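Local coordinates for insect group II chitinase (Ostrinia furnacalis, PDB 5Y2A), which probably catalyses the endo-hydrolysis of chitin, the crystallised polypeptide being the second catalytic domain of the enzyme, a family 18 glycoside hydrolase, at residues Leu31-Ile36 with Val369-Glu374; Leu282-Ile287 with Ala360-Thr365; Ser99-Phe104 with Val149-Lys154. One frame throughout, in Å; residues are numbered along the deposited sequence.

How the interactions relate
Interactions 1 and 2 use the two ends of helix 361-371, and their centres lie about 15 Å apart. They touch directly where Leu31 CB of interaction 1 packs on Leu363 CD2 of interaction 2 at 3.5 Å. Interaction 3, formed between two outer helices, is separate: its centre is about 31 Å from that of interaction 1; from that of interaction 2, on the opposite side of the chain's centre, it is about 37 Å. Catalysis in this family takes place at the C-terminal ends of the (β/α)8-barrel strands, whereas interaction 1 lies just before strand 34-42. The residues seen around the bound glycan, Tyr212, Asn225 and Asn229, belong to none of the three contacts.

Interaction 1: residues Leu31-Ile36 with Val369-Glu374; sequences LCTHII and VLRGKE
Thr33 lays its methyl group over one face of the Arg371 guanidinium, joining the residues just before strand 34-42 in the (β/α)8 barrel to the C-terminal part of helix 361-371. The approach is close, Thr33 CG2 lying 3.4 Å from Arg371 NE, and it is offset toward the rim of the flat group. The opposite face is covered by an aliphatic carbon, Lys373 CE, 3.9 Å above the plane, so the arginine is sandwiched between two apolar groups. At the guanidinium edge lies the backbone of the other segment, with Leu31 C 3.7 Å from Arg371 NH1. No direct hydrogen bond crosses the contact. Instead a water donates to Cys32 O at 2.8 Å and accepts from Arg371 NH2 at 3.0 Å, bridging the two segments. Arginine suits this place because it can be packed on both faces while its nitrogens still serve polar partners.

Further out, Asn367, one helical turn before Arg371, positions the group. Its OD1 accepts from Arg371 NH1 and its ND2 donates to Leu31 O, so a single amide holds both segments. The arginine chain bends at chi3 (72°), which turns the guanidinium toward Cys32 and Thr33. Gly372, the first residue to leave helical backbone angles, takes a positive phi of 69°, which residues with a side chain adopt less readily. On the strand side, a disulfide from Cys32 to Cys7 staples the chain to neighbouring strand 4-10. Thr33 is also tied there, since its OG1 is hydrogen-bonded to Val5 N. With chi1 at 64°, that hydroxyl stands between the backbone N and the carbonyl carbon, and the methyl is left to meet the arginine. The same Thr33 OG1 lies in the plane of the His34 ring, in a short hydrogen bond of 2.6 Å to His34 ND1.

Interaction 2: residues Leu282-Ile287 with Ala360-Thr365; sequences LSFYEI and APLLTT
Phe284 and Leu362 meet in a buried apolar contact between the first turns of two helices, 284-292 and 361-371, the latter the last helix of this (β/α)8-barrel chain. The main interaction is a CH-pi contact. Leu362 CD1 sits over one face of the phenyl ring, 3.9 Å from the Phe284 ring centroid and 25° off its normal, while Leu362 CD2 reaches the far rim at 4.0 Å from Phe284 CE2. Both branches of the leucine are therefore used, which suits a forked side chain facing a flat one. Phe284 extends to the neighbouring helix with CG opposite the backbone N (chi1 -177°). Pro361 adds plain apolar packing at the ring edge, its CG 4.2 Å from Phe284 CE2; proline fits a first turn, where its lack of an N-H costs no helical bond.

Polar groups fix the helix starts that carry these side chains. Asp348 accepts from two amides, Leu362 N and Leu363 N. Before Phe284, Ser283 and Glu286 form a capping box: Glu286 N donates to Ser283 OG at 3.0 Å, and Ser283 N donates to Glu286 OE1 at 2.9 Å, on the anti side of the carboxylate.

Interaction 3: residues Ser99-Phe104 with Val149-Lys154; sequences SARRKF and VKELRK
Arg101 points its CB toward Glu151, and the two side chains cross at about a right angle. Contact begins at the root, where Arg101 CB lies 3.6 Å from Glu151 OE1. Arg101 CD lies 3.8 Å from the same Glu151 OE1; the bend at chi3 (-53°) then swings NE round to the carboxylate. Next, Arg101 NE donates to Glu151 OE1 over 3.0 Å in a nearly straight bond (168°), with the acceptor in the guanidinium plane. Past CZ, Arg101 NH2 reaches the syn lone pair of Glu151 OE2, also at 3.0 Å, so the salt bridge is a side-on, two-pronged grip. The carboxylate is turned 35° from the guanidinium plane, and this second partner is tilted out of it. Glutamate, extended beyond CG, offers two oxygens spaced to match the two nitrogens.

The bridge spans helices 98-115 and 141-159, neighbours on the outside of the (β/α)8 barrel. The remaining nitrogen, Arg101 NH1, donates to Val95 O at the end of helix 90-95, so the buried guanidinium also links a third helix.

Phe104, about a turn after Arg101, meets Leu152, the residue next to Glu151, in an apolar contact. The phenyl ring takes part through its edge, with Phe104 CE1 4.1 Å from Leu152 CD2. Leu152 also packs on Leu163 of strand 162-167, and Phe104 on Leu94 of helix 90-95.

Interaction 1: residues Leu31-Ile36 with Val369-Glu374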
ATOM      1  N   LEU A  31     -15.871  10.485  25.148  1.00 16.68           N
ATOM      2  CA  LEU A  31     -16.310  10.823  23.802  1.00 16.56           C
ATOM      3  C   LEU A  31     -16.817   9.619  23.015  1.00 17.70           C
ATOM      4  O   LEU A  31     -17.087   9.748  21.816  1.00 15.80           O
ATOM      5  CB  LEU A  31     -15.163  11.499  23.049  1.00 16.13           C
ATOM      6  CG  LEU A  31     -14.742  12.873  23.578  1.00 17.47           C
ATOM      7  CD1 LEU A  31     -13.549  13.431  22.797  1.00 18.31           C
ATOM      8  CD2 LEU A  31     -15.921  13.843  23.532  1.00 18.86           C
ATOM      9  N   CYS A  32     -16.949   8.458  23.653  1.00 12.71           N
ATOM     10  CA  CYS A  32     -17.418   7.249  22.989  1.00 14.30           C
ATOM     11  C   CYS A  32     -18.428   6.549  23.881  1.00 16.27           C
ATOM     12  O   CYS A  32     -18.279   6.545  25.103  1.00 19.32           O
ATOM     13  CB  CYS A  32     -16.265   6.279  22.690  1.00 14.45           C
ATOM     14  SG  CYS A  32     -14.894   7.006  21.769  1.00 18.59           S
ATOM     15  N   THR A  33     -19.447   5.947  23.270  1.00 14.46           N
ATOM     16  CA  THR A  33     -20.261   4.979  23.995  1.00 17.87           C
ATOM     17  C   THR A  33     -19.762   3.562  23.777  1.00 19.47           C
ATOM     18  O   THR A  33     -19.901   2.707  24.661  1.00 14.09           O
ATOM     19  CB  THR A  33     -21.730   5.070  23.566  1.00 14.71           C
ATOM     20  OG1 THR A  33     -21.857   4.706  22.184  1.00 14.10           O
ATOM     21  CG2 THR A  33     -22.256   6.488  23.760  1.00 17.57           C
ATOM     22  N   HIS A  34     -19.166   3.314  22.616  1.00 16.20           N
ATOM     23  CA  HIS A  34     -18.620   2.021  22.248  1.00 14.19           C
ATOM     24  C   HIS A  34     -17.294   2.252  21.540  1.00 16.69           C
ATOM     25  O   HIS A  34     -17.166   3.195  20.755  1.00 15.03           O
ATOM     26  CB  HIS A  34     -19.584   1.244  21.334  1.00 15.67           C
ATOM     27  CG  HIS A  34     -20.948   1.041  21.923  1.00 16.99           C
ATOM     28  ND1 HIS A  34     -21.863   2.064  22.053  1.00 16.75           N
ATOM     29  CD2 HIS A  34     -21.548  -0.066  22.423  1.00 17.39           C
ATOM     30  CE1 HIS A  34     -22.966   1.598  22.611  1.00 18.99           C
ATOM     31  NE2 HIS A  34     -22.803   0.307  22.841  1.00 19.24           N
ATOM     32  N   ILE A  35     -16.302   1.419  21.848  1.00 14.61           N
ATOM     33  CA  ILE A  35     -15.001   1.453  21.189  1.00 14.27           C
ATOM     34  C   ILE A  35     -14.807   0.122  20.476  1.00 14.00           C
ATOM     35  O   ILE A  35     -15.065  -0.938  21.058  1.00 14.84           O
ATOM     36  CB  ILE A  35     -13.858   1.705  22.191  1.00 13.59           C
ATOM     37  CG1 ILE A  35     -14.034   3.064  22.861  1.00 14.67           C
ATOM     38  CG2 ILE A  35     -12.487   1.615  21.503  1.00 13.86           C
ATOM     39  CD1 ILE A  35     -13.046   3.313  23.978  1.00 17.78           C
ATOM     40  N   ILE A  36     -14.362   0.174  19.223  1.00 10.77           N
ATOM     41  CA  ILE A  36     -14.041  -1.018  18.449  1.00 14.05           C
ATOM     42  C   ILE A  36     -12.528  -1.055  18.276  1.00 14.61           C
ATOM     43  O   ILE A  36     -11.932  -0.097  17.764  1.00 12.20           O
ATOM     44  CB  ILE A  36     -14.727  -1.019  17.074  1.00 14.61           C
ATOM     45  CG1 ILE A  36     -16.242  -0.804  17.195  1.00 15.53           C
ATOM     46  CG2 ILE A  36     -14.438  -2.337  16.356  1.00 14.42           C
ATOM     47  CD1 ILE A  36     -16.944  -1.750  18.122  1.00 17.57           C
ATOM     48  N   VAL A 369     -23.872  16.852  19.416  1.00 16.27           N
ATOM     49  CA  VAL A 369     -25.187  16.673  18.806  1.00 17.53           C
ATOM     50  C   VAL A 369     -25.919  15.484  19.422  1.00 19.53           C
ATOM     51  O   VAL A 369     -27.111  15.563  19.747  1.00 16.10           O
ATOM     52  CB  VAL A 369     -25.049  16.503  17.282  1.00 17.35           C
ATOM     53  CG1 VAL A 369     -26.393  16.131  16.673  1.00 17.37           C
ATOM     54  CG2 VAL A 369     -24.488  17.772  16.653  1.00 15.89           C
ATOM     55  N   LEU A 370     -25.234  14.349  19.545  1.00 18.42           N
ATOM     56  CA  LEU A 370     -25.904  13.098  19.874  1.00 16.60           C
ATOM     57  C   LEU A 370     -26.038  12.856  21.370  1.00 19.27           C
ATOM     58  O   LEU A 370     -26.950  12.134  21.790  1.00 20.49           O
ATOM     59  CB  LEU A 370     -25.157  11.919  19.245  1.00 16.81           C
ATOM     60  CG  LEU A 370     -25.151  11.901  17.719  1.00 17.02           C
ATOM     61  CD1 LEU A 370     -24.442  10.647  17.241  1.00 16.27           C
ATOM     62  CD2 LEU A 370     -26.580  11.968  17.184  1.00 14.67           C
ATOM     63  N   ARG A 371     -25.142  13.416  22.179  1.00 17.50           N
ATOM     64  CA  ARG A 371     -25.128  13.143  23.608  1.00 21.38           C
ATOM     65  C   ARG A 371     -25.193  14.413  24.447  1.00 24.41           C
ATOM     66  O   ARG A 371     -25.043  14.339  25.673  1.00 22.27           O
ATOM     67  CB  ARG A 371     -23.891  12.311  23.969  1.00 19.86           C
ATOM     68  CG  ARG A 371     -23.860  10.970  23.231  1.00 20.52           C
ATOM     69  CD  ARG A 371     -22.561  10.238  23.446  1.00 22.26           C
ATOM     70  NE  ARG A 371     -22.436   9.703  24.798  1.00 19.97           N
ATOM     71  CZ  ARG A 371     -21.274   9.442  25.389  1.00 22.95           C
ATOM     72  NH1 ARG A 371     -20.134   9.686  24.754  1.00 21.29           N
ATOM     73  NH2 ARG A 371     -21.249   8.944  26.618  1.00 20.50           N
ATOM     74  N   GLY A 372     -25.428  15.569  23.825  1.00 20.53           N
ATOM     75  CA  GLY A 372     -25.620  16.799  24.569  1.00 26.82           C
ATOM     76  C   GLY A 372     -24.398  17.338  25.269  1.00 29.95           C
ATOM     77  O   GLY A 372     -24.531  18.165  26.176  1.00 33.70           O
ATOM     78  N   LYS A 373     -23.210  16.886  24.892  1.00 27.58           N
ATOM     79  CA  LYS A 373     -21.988  17.434  25.468  1.00 31.49           C
ATOM     80  C   LYS A 373     -21.880  18.903  25.083  1.00 35.57           C
ATOM     81  O   LYS A 373     -21.932  19.242  23.898  1.00 32.07           O
ATOM     82  CB  LYS A 373     -20.776  16.664  24.945  1.00 31.69           C
ATOM     83  CG  LYS A 373     -20.832  15.151  25.156  1.00 45.18           C
ATOM     84  CD  LYS A 373     -20.624  14.697  26.590  1.00 46.95           C
ATOM     85  CE  LYS A 373     -20.571  13.174  26.632  1.00 39.88           C
ATOM     86  NZ  LYS A 373     -20.408  12.620  28.006  1.00 42.32           N
ATOM     87  N   GLU A 374     -21.726  19.794  26.054  1.00 39.60           N
ATOM     88  CA  GLU A 374     -21.563  21.209  25.750  1.00 38.33           C
ATOM     89  C   GLU A 374     -20.237  21.295  24.992  1.00 43.38           C
ATOM     90  O   GLU A 374     -19.290  20.626  25.304  1.00 42.08           O
ATOM     91  CB  GLU A 374     -21.642  22.142  26.978  1.00 30.00           C
ATOM     92  CG  GLU A 374     -22.910  22.052  27.803  1.00 30.00           C
ATOM     93  CD  GLU A 374     -23.172  23.253  28.719  1.00 30.00           C
ATOM     94  OE1 GLU A 374     -22.241  23.995  29.032  1.00 30.00           O
ATOM     95  OE2 GLU A 374     -24.317  23.433  29.120  1.00 30.00           O
TER
HETATM   96  O   HOH W   1     -18.794   7.615  27.644  1.00 22.96           O

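Interaction 2: residues Leu282-Ile287 with Ala360-Thr365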
ATOM      1  N   LEU A 282      -5.248  11.487   3.544  1.00 12.59           N
ATOM      2  CA  LEU A 282      -4.744  12.496   4.476  1.00 12.50           C
ATOM      3  C   LEU A 282      -5.658  12.529   5.690  1.00 13.03           C
ATOM      4  O   LEU A 282      -6.883  12.558   5.539  1.00 14.05           O
ATOM      5  CB  LEU A 282      -4.688  13.896   3.837  1.00 11.78           C
ATOM      6  CG  LEU A 282      -3.699  14.157   2.692  1.00 11.79           C
ATOM      7  CD1 LEU A 282      -3.954  15.529   2.061  1.00 13.10           C
ATOM      8  CD2 LEU A 282      -2.255  14.057   3.183  1.00 13.35           C
ATOM      9  N   SER A 283      -5.067  12.519   6.884  1.00 10.82           N
ATOM     10  CA  SER A 283      -5.859  12.683   8.096  1.00 11.54           C
ATOM     11  C   SER A 283      -6.449  14.084   8.144  1.00 12.98           C
ATOM     12  O   SER A 283      -5.980  15.007   7.470  1.00 12.33           O
ATOM     13  CB  SER A 283      -5.000  12.448   9.341  1.00 11.87           C
ATOM     14  OG  SER A 283      -4.073  13.514   9.518  1.00 11.34           O
ATOM     15  N   PHE A 284      -7.490  14.244   8.960  1.00 10.59           N
ATOM     16  CA  PHE A 284      -8.067  15.572   9.127  1.00 12.07           C
ATOM     17  C   PHE A 284      -7.021  16.565   9.617  1.00 12.42           C
ATOM     18  O   PHE A 284      -6.983  17.709   9.152  1.00 12.96           O
ATOM     19  CB  PHE A 284      -9.258  15.537  10.087  1.00 12.33           C
ATOM     20  CG  PHE A 284      -9.939  16.880  10.242  1.00 14.76           C
ATOM     21  CD1 PHE A 284     -10.505  17.518   9.142  1.00 14.02           C
ATOM     22  CD2 PHE A 284      -9.984  17.514  11.475  1.00 16.65           C
ATOM     23  CE1 PHE A 284     -11.119  18.754   9.275  1.00 15.24           C
ATOM     24  CE2 PHE A 284     -10.602  18.756  11.614  1.00 15.66           C
ATOM     25  CZ  PHE A 284     -11.167  19.374  10.511  1.00 14.26           C
ATOM     26  N   TYR A 285      -6.145  16.145  10.540  1.00 12.56           N
ATOM     27  CA  TYR A 285      -5.152  17.085  11.052  1.00 13.48           C
ATOM     28  C   TYR A 285      -4.097  17.421  10.000  1.00 13.28           C
ATOM     29  O   TYR A 285      -3.593  18.550   9.976  1.00 13.83           O
ATOM     30  CB  TYR A 285      -4.509  16.560  12.346  1.00 13.92           C
ATOM     31  CG  TYR A 285      -3.737  15.254  12.269  1.00 14.44           C
ATOM     32  CD1 TYR A 285      -2.415  15.227  11.828  1.00 13.33           C
ATOM     33  CD2 TYR A 285      -4.311  14.061  12.691  1.00 12.07           C
ATOM     34  CE1 TYR A 285      -1.697  14.032  11.776  1.00 13.26           C
ATOM     35  CE2 TYR A 285      -3.601  12.863  12.646  1.00 13.57           C
ATOM     36  CZ  TYR A 285      -2.292  12.861  12.191  1.00 13.44           C
ATOM     37  OH  TYR A 285      -1.582  11.676  12.148  1.00 13.59           O
ATOM     38  N   GLU A 286      -3.762  16.475   9.114  1.00 11.91           N
ATOM     39  CA  GLU A 286      -2.869  16.809   8.005  1.00 12.76           C
ATOM     40  C   GLU A 286      -3.527  17.808   7.056  1.00 13.37           C
ATOM     41  O   GLU A 286      -2.853  18.662   6.469  1.00 12.55           O
ATOM     42  CB  GLU A 286      -2.461  15.535   7.257  1.00 12.61           C
ATOM     43  CG  GLU A 286      -1.498  14.652   8.047  1.00 13.45           C
ATOM     44  CD  GLU A 286      -1.262  13.287   7.410  1.00 13.80           C
ATOM     45  OE1 GLU A 286      -2.217  12.688   6.863  1.00 13.74           O
ATOM     46  OE2 GLU A 286      -0.113  12.800   7.475  1.00 13.42           O
ATOM     47  N   ILE A 287      -4.841  17.711   6.886  1.00 11.99           N
ATOM     48  CA  ILE A 287      -5.551  18.687   6.066  1.00 12.73           C
ATOM     49  C   ILE A 287      -5.544  20.053   6.742  1.00 16.24           C
ATOM     50  O   ILE A 287      -5.399  21.090   6.082  1.00 14.75           O
ATOM     51  CB  ILE A 287      -6.978  18.188   5.785  1.00 12.86           C
ATOM     52  CG1 ILE A 287      -6.934  16.910   4.943  1.00 13.59           C
ATOM     53  CG2 ILE A 287      -7.813  19.262   5.102  1.00 13.03           C
ATOM     54  CD1 ILE A 287      -8.256  16.194   4.897  1.00 13.53           C
ATOM     55  N   ALA A 360      -9.619  16.749  19.568  1.00 15.91           N
ATOM     56  CA  ALA A 360     -10.621  15.907  18.927  1.00 15.59           C
ATOM     57  C   ALA A 360     -11.863  16.694  18.480  1.00 17.23           C
ATOM     58  O   ALA A 360     -12.977  16.383  18.884  1.00 17.50           O
ATOM     59  CB  ALA A 360     -11.022  14.764  19.850  1.00 15.75           C
ATOM     60  N   PRO A 361     -11.687  17.707  17.617  1.00 16.69           N
ATOM     61  CA  PRO A 361     -12.845  18.547  17.260  1.00 16.61           C
ATOM     62  C   PRO A 361     -13.959  17.799  16.546  1.00 14.57           C
ATOM     63  O   PRO A 361     -15.135  18.036  16.837  1.00 15.35           O
ATOM     64  CB  PRO A 361     -12.226  19.632  16.369  1.00 18.07           C
ATOM     65  CG  PRO A 361     -10.961  19.020  15.833  1.00 15.94           C
ATOM     66  CD  PRO A 361     -10.452  18.151  16.945  1.00 14.88           C
ATOM     67  N   LEU A 362     -13.631  16.908  15.610  1.00 13.42           N
ATOM     68  CA  LEU A 362     -14.677  16.188  14.891  1.00 14.16           C
ATOM     69  C   LEU A 362     -15.475  15.289  15.829  1.00 13.98           C
ATOM     70  O   LEU A 362     -16.710  15.272  15.791  1.00 15.32           O
ATOM     71  CB  LEU A 362     -14.069  15.375  13.745  1.00 12.54           C
ATOM     72  CG  LEU A 362     -13.366  16.156  12.624  1.00 13.61           C
ATOM     73  CD1 LEU A 362     -12.821  15.196  11.560  1.00 14.32           C
ATOM     74  CD2 LEU A 362     -14.283  17.198  11.979  1.00 14.68           C
ATOM     75  N   LEU A 363     -14.787  14.534  16.686  1.00 15.34           N
ATOM     76  CA  LEU A 363     -15.498  13.643  17.599  1.00 11.62           C
ATOM     77  C   LEU A 363     -16.278  14.431  18.648  1.00 13.87           C
ATOM     78  O   LEU A 363     -17.372  14.023  19.056  1.00 11.58           O
ATOM     79  CB  LEU A 363     -14.508  12.682  18.261  1.00 15.03           C
ATOM     80  CG  LEU A 363     -15.099  11.586  19.149  1.00 13.14           C
ATOM     81  CD1 LEU A 363     -16.023  10.684  18.345  1.00 14.25           C
ATOM     82  CD2 LEU A 363     -13.980  10.779  19.795  1.00 15.29           C
ATOM     83  N   THR A 364     -15.726  15.550  19.110  1.00 14.69           N
ATOM     84  CA  THR A 364     -16.445  16.389  20.067  1.00 14.31           C
ATOM     85  C   THR A 364     -17.729  16.941  19.458  1.00 14.74           C
ATOM     86  O   THR A 364     -18.774  16.986  20.122  1.00 14.89           O
ATOM     87  CB  THR A 364     -15.534  17.523  20.537  1.00 17.31           C
ATOM     88  OG1 THR A 364     -14.397  16.960  21.201  1.00 16.15           O
ATOM     89  CG2 THR A 364     -16.267  18.454  21.491  1.00 18.99           C
ATOM     90  N   THR A 365     -17.670  17.361  18.192  1.00 14.19           N
ATOM     91  CA  THR A 365     -18.859  17.853  17.502  1.00 15.76           C
ATOM     92  C   THR A 365     -19.958  16.794  17.445  1.00 18.70           C
ATOM     93  O   THR A 365     -21.136  17.098  17.676  1.00 14.73           O
ATOM     94  CB  THR A 365     -18.477  18.322  16.096  1.00 17.85           C
ATOM     95  OG1 THR A 365     -17.600  19.454  16.192  1.00 17.44           O
ATOM     96  CG2 THR A 365     -19.711  18.696  15.301  1.00 17.49           C
TER

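Interaction 3: residues Ser99-Phe104 with Val149-Lys154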
ATOM      1  N   SER A  99     -19.328 -26.714   9.932  1.00 32.15           N
ATOM      2  CA  SER A  99     -18.437 -27.082  11.030  1.00 29.56           C
ATOM      3  C   SER A  99     -17.425 -25.984  11.328  1.00 31.13           C
ATOM      4  O   SER A  99     -17.031 -25.801  12.488  1.00 31.03           O
ATOM      5  CB  SER A  99     -17.707 -28.390  10.706  1.00 34.88           C
ATOM      6  OG  SER A  99     -18.578 -29.505  10.798  1.00 39.68           O
ATOM      7  N   ALA A 100     -16.983 -25.256  10.300  1.00 31.41           N
ATOM      8  CA  ALA A 100     -16.049 -24.159  10.516  1.00 30.71           C
ATOM      9  C   ALA A 100     -16.702 -23.021  11.292  1.00 30.12           C
ATOM     10  O   ALA A 100     -16.084 -22.442  12.192  1.00 29.32           O
ATOM     11  CB  ALA A 100     -15.512 -23.662   9.173  1.00 28.59           C
ATOM     12  N   ARG A 101     -17.954 -22.692  10.962  1.00 31.19           N
ATOM     13  CA  ARG A 101     -18.652 -21.645  11.699  1.00 28.15           C
ATOM     14  C   ARG A 101     -18.758 -22.001  13.170  1.00 27.52           C
ATOM     15  O   ARG A 101     -18.566 -21.145  14.039  1.00 27.48           O
ATOM     16  CB  ARG A 101     -20.044 -21.411  11.109  1.00 26.62           C
ATOM     17  CG  ARG A 101     -20.032 -20.887   9.692  1.00 28.39           C
ATOM     18  CD  ARG A 101     -21.336 -20.189   9.363  1.00 29.47           C
ATOM     19  NE  ARG A 101     -22.509 -21.012   9.645  1.00 34.34           N
ATOM     20  CZ  ARG A 101     -23.166 -21.716   8.727  1.00 31.27           C
ATOM     21  NH1 ARG A 101     -22.766 -21.701   7.463  1.00 26.20           N
ATOM     22  NH2 ARG A 101     -24.232 -22.432   9.073  1.00 31.06           N
ATOM     23  N   ARG A 102     -19.043 -23.270  13.468  1.00 31.18           N
ATOM     24  CA  ARG A 102     -19.188 -23.695  14.854  1.00 31.04           C
ATOM     25  C   ARG A 102     -17.871 -23.563  15.608  1.00 25.75           C
ATOM     26  O   ARG A 102     -17.834 -23.050  16.732  1.00 28.94           O
ATOM     27  CB  ARG A 102     -19.713 -25.132  14.905  1.00 33.42           C
ATOM     28  CG  ARG A 102     -19.849 -25.673  16.305  1.00 39.25           C
ATOM     29  CD  ARG A 102     -20.757 -24.775  17.129  1.00 50.22           C
ATOM     30  NE  ARG A 102     -20.852 -25.208  18.520  1.00 55.62           N
ATOM     31  CZ  ARG A 102     -21.371 -24.469  19.496  1.00 63.04           C
ATOM     32  NH1 ARG A 102     -21.838 -23.253  19.242  1.00 55.11           N
ATOM     33  NH2 ARG A 102     -21.416 -24.946  20.733  1.00 69.71           N
ATOM     34  N   LYS A 103     -16.777 -24.031  15.003  1.00 28.06           N
ATOM     35  CA  LYS A 103     -15.451 -23.844  15.586  1.00 27.36           C
ATOM     36  C   LYS A 103     -15.144 -22.363  15.797  1.00 25.65           C
ATOM     37  O   LYS A 103     -14.617 -21.971  16.846  1.00 25.71           O
ATOM     38  CB  LYS A 103     -14.412 -24.501  14.674  1.00 24.49           C
ATOM     39  CG  LYS A 103     -12.961 -24.380  15.102  1.00 31.05           C
ATOM     40  CD  LYS A 103     -12.054 -24.833  13.955  1.00 31.03           C
ATOM     41  CE  LYS A 103     -10.579 -24.638  14.263  1.00 30.22           C
ATOM     42  NZ  LYS A 103      -9.742 -24.942  13.064  1.00 34.04           N
ATOM     43  N   PHE A 104     -15.481 -21.523  14.815  1.00 26.25           N
ATOM     44  CA  PHE A 104     -15.230 -20.086  14.929  1.00 23.00           C
ATOM     45  C   PHE A 104     -15.955 -19.491  16.129  1.00 24.12           C
ATOM     46  O   PHE A 104     -15.364 -18.748  16.921  1.00 27.18           O
ATOM     47  CB  PHE A 104     -15.662 -19.384  13.639  1.00 23.37           C
ATOM     48  CG  PHE A 104     -15.527 -17.883  13.683  1.00 22.31           C
ATOM     49  CD1 PHE A 104     -16.561 -17.093  14.159  1.00 21.65           C
ATOM     50  CD2 PHE A 104     -14.366 -17.266  13.243  1.00 24.61           C
ATOM     51  CE1 PHE A 104     -16.441 -15.712  14.204  1.00 23.53           C
ATOM     52  CE2 PHE A 104     -14.235 -15.885  13.279  1.00 22.53           C
ATOM     53  CZ  PHE A 104     -15.275 -15.106  13.763  1.00 21.62           C
ATOM     54  N   VAL A 149     -23.883 -14.820  11.630  1.00 20.26           N
ATOM     55  CA  VAL A 149     -24.390 -13.792  12.535  1.00 20.10           C
ATOM     56  C   VAL A 149     -25.442 -14.375  13.476  1.00 22.69           C
ATOM     57  O   VAL A 149     -25.420 -14.126  14.688  1.00 23.45           O
ATOM     58  CB  VAL A 149     -24.941 -12.600  11.734  1.00 20.84           C
ATOM     59  CG1 VAL A 149     -25.732 -11.678  12.639  1.00 19.29           C
ATOM     60  CG2 VAL A 149     -23.798 -11.845  11.059  1.00 21.63           C
ATOM     61  N   LYS A 150     -26.385 -15.156  12.937  1.00 24.26           N
ATOM     62  CA  LYS A 150     -27.394 -15.773  13.801  1.00 24.96           C
ATOM     63  C   LYS A 150     -26.752 -16.658  14.863  1.00 25.82           C
ATOM     64  O   LYS A 150     -27.149 -16.625  16.034  1.00 24.89           O
ATOM     65  CB  LYS A 150     -28.392 -16.591  12.978  1.00 27.91           C
ATOM     66  CG  LYS A 150     -29.373 -15.785  12.158  1.00 39.70           C
ATOM     67  CD  LYS A 150     -30.416 -16.699  11.535  1.00 44.73           C
ATOM     68  CE  LYS A 150     -30.240 -16.805  10.033  1.00 50.88           C
ATOM     69  NZ  LYS A 150     -30.946 -15.708   9.318  1.00 48.35           N
ATOM     70  N   GLU A 151     -25.743 -17.442  14.478  1.00 24.05           N
ATOM     71  CA  GLU A 151     -25.134 -18.367  15.427  1.00 24.93           C
ATOM     72  C   GLU A 151     -24.281 -17.635  16.450  1.00 26.89           C
ATOM     73  O   GLU A 151     -24.273 -18.004  17.630  1.00 24.93           O
ATOM     74  CB  GLU A 151     -24.320 -19.417  14.676  1.00 26.46           C
ATOM     75  CG  GLU A 151     -25.203 -20.310  13.824  1.00 27.13           C
ATOM     76  CD  GLU A 151     -24.474 -20.919  12.650  1.00 30.58           C
ATOM     77  OE1 GLU A 151     -23.228 -20.821  12.599  1.00 30.96           O
ATOM     78  OE2 GLU A 151     -25.154 -21.474  11.761  1.00 31.91           O
ATOM     79  N   LEU A 152     -23.561 -16.592  16.024  1.00 22.02           N
ATOM     80  CA  LEU A 152     -22.876 -15.734  16.986  1.00 23.06           C
ATOM     81  C   LEU A 152     -23.873 -15.071  17.930  1.00 22.76           C
ATOM     82  O   LEU A 152     -23.616 -14.957  19.133  1.00 21.99           O
ATOM     83  CB  LEU A 152     -22.045 -14.676  16.260  1.00 21.31           C
ATOM     84  CG  LEU A 152     -20.726 -15.131  15.630  1.00 23.80           C
ATOM     85  CD1 LEU A 152     -20.257 -14.131  14.567  1.00 20.45           C
ATOM     86  CD2 LEU A 152     -19.670 -15.305  16.704  1.00 18.23           C
ATOM     87  N   ARG A 153     -25.010 -14.618  17.397  1.00 23.56           N
ATOM     88  CA  ARG A 153     -26.034 -13.993  18.232  1.00 23.98           C
ATOM     89  C   ARG A 153     -26.484 -14.922  19.357  1.00 25.36           C
ATOM     90  O   ARG A 153     -26.564 -14.510  20.521  1.00 25.29           O
ATOM     91  CB  ARG A 153     -27.228 -13.572  17.368  1.00 22.27           C
ATOM     92  CG  ARG A 153     -28.453 -13.108  18.155  1.00 25.46           C
ATOM     93  CD  ARG A 153     -28.361 -11.645  18.553  1.00 28.95           C
ATOM     94  NE  ARG A 153     -27.568 -11.431  19.757  1.00 30.92           N
ATOM     95  CZ  ARG A 153     -26.882 -10.322  20.016  1.00 30.22           C
ATOM     96  NH1 ARG A 153     -26.874  -9.323  19.145  1.00 26.07           N
ATOM     97  NH2 ARG A 153     -26.198 -10.216  21.147  1.00 29.61           N
ATOM     98  N   LYS A 154     -26.788 -16.182  19.033  1.00 26.18           N
ATOM     99  CA  LYS A 154     -27.249 -17.100  20.074  1.00 29.17           C
ATOM    100  C   LYS A 154     -26.165 -17.354  21.115  1.00 27.10           C
ATOM    101  O   LYS A 154     -26.435 -17.330  22.321  1.00 28.72           O
ATOM    102  CB  LYS A 154     -27.770 -18.410  19.479  1.00 32.68           C
ATOM    103  CG  LYS A 154     -29.118 -18.249  18.777  1.00 44.09           C
ATOM    104  CD  LYS A 154     -29.829 -19.588  18.599  1.00 53.96           C
ATOM    105  CE  LYS A 154     -31.215 -19.418  17.962  1.00 56.30           C
ATOM    106  NZ  LYS A 154     -32.230 -18.782  18.862  1.00 36.89           N
TER